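Local coordinates for phosphoserine aminotransferase (Bacillus alcalophilus, PDB 1W23), which catalyses the reversible, pyridoxal-phosphate-dependent transfer of an amino group between phosphoserine and 2-oxoglutarate, the second step of serine biosynthesis from 3-phosphoglycerate, at the interface of chains A and B. Residues are numbered along the deposited sequence; one frame, centred on the assembly and turned at random. Chains: chain A/B, Phosphoserine aminotransferase.

The interface of chains A and B. Residues chain A 74-75, 77-78; chain B 223, 237.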
loop_
_atom_site.group_PDB
_atom_site.type_symbol
_atom_site.label_atom_id
_atom_site.label_comp_id
_atom_site.label_asym_id
_atom_site.label_seq_id
_atom_site.Cartn_x
_atom_site.Cartn_y
_atom_site.Cartn_z
ATOM N N GLY A 74 3.669 -0.727 -3.045
ATOM C CA GLY A 74 4.318 -1.933 -3.559
ATOM C C GLY A 74 5.558 -2.361 -2.862
ATOM O O GLY A 74 6.121 -3.444 -3.118
ATOM N N GLY A 75 6.083 -1.530 -1.954
ATOM C CA GLY A 75 7.309 -1.798 -1.223
ATOM C C GLY A 75 8.547 -1.518 -2.028
ATOM O O GLY A 75 8.525 -1.269 -3.249
ATOM N N SER A 77 10.319 -3.897 -2.833
ATOM C CA SER A 77 10.387 -5.027 -3.764
ATOM C C SER A 77 9.807 -4.669 -5.125
ATOM O O SER A 77 10.319 -5.143 -6.144
ATOM C CB SER A 77 9.657 -6.239 -3.199
ATOM O OG SER A 77 10.283 -6.697 -2.012
ATOM N N LEU A 78 8.737 -3.827 -5.191
ATOM C CA LEU A 78 8.258 -3.446 -6.492
ATOM C C LEU A 78 9.233 -2.564 -7.205
ATOM O O LEU A 78 9.338 -2.597 -8.458
ATOM C CB LEU A 78 6.863 -2.786 -6.412
ATOM C CG LEU A 78 6.180 -2.588 -7.764
ATOM C CD1 LEU A 78 5.878 -3.893 -8.501
ATOM C CD2 LEU A 78 4.905 -1.783 -7.570
ATOM N N MET B 223 7.092 -9.805 -8.290
ATOM C CA MET B 223 6.013 -9.113 -7.576
ATOM C C MET B 223 4.699 -9.056 -8.358
ATOM O O MET B 223 3.637 -8.822 -7.760
ATOM C CB MET B 223 6.423 -7.689 -7.214
ATOM C CG MET B 223 7.259 -7.574 -5.931
ATOM S SD MET B 223 6.382 -8.022 -4.418
ATOM C CE MET B 223 5.214 -6.686 -4.262
ATOM N N ASN B 237 6.529 -10.083 0.395
ATOM C CA ASN B 237 7.198 -8.878 0.919
ATOM C C ASN B 237 6.339 -8.304 2.013
ATOM O O ASN B 237 5.345 -8.898 2.446
ATOM C CB ASN B 237 7.552 -7.852 -0.186
ATOM C CG ASN B 237 6.381 -7.095 -0.721
ATOM O OD1 ASN B 237 5.258 -7.634 -0.807
ATOM N ND2 ASN B 237 6.628 -5.817 -1.090
#
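B:Met223 and B:Asn237 pack against A:Gly74, A:Ser77 and A:Leu78 in a part of the two-fold homodimer interface that lies beside the cofactor pocket, helping to join the subunits where chain A begins helix 75-87. A:Ser77 and B:Asn237 both belong to pyridoxal 5'-phosphate sites, so the two subunits meet at groups that serve the cofactor. B:Met223, on the short 3-10 helix 222-224, buries 50 Å² against chain A. Its chain bends at chi2 (-66°) and chi3 (-69°), which lays the thioether along A:Ser77 and turns the methyl towards the carbonyl of A:Gly74. B:Met223 CB starts this path 4.0 Å from A:Leu78 CD1. Further along, B:Met223 SD lies 3.9 Å from A:Ser77 CB. The terminal methyl, B:Met223 CE, ends 3.6 Å from A:Gly74 O. An alanine here would remove the thioether arm and would probably leave a gap beside A:Ser77 and the A:Gly74 carbonyl, loosening the support of the helix start. B:Asn237 ND2, the side-chain amide nitrogen, lies 3.2 Å from the same carbonyl oxygen, A:Gly74 O. The bent angle of 126° at the hydrogen makes this a weak hydrogen bond. Van der Waals contact therefore appears to carry most of this patch. The serine hydroxyl oxygen A:Ser77 OG comes nearest to the asparagine's aliphatic carbon, 3.5 Å from B:Asn237 CB, with the amide nitrogen B:Asn237 ND2 somewhat farther away.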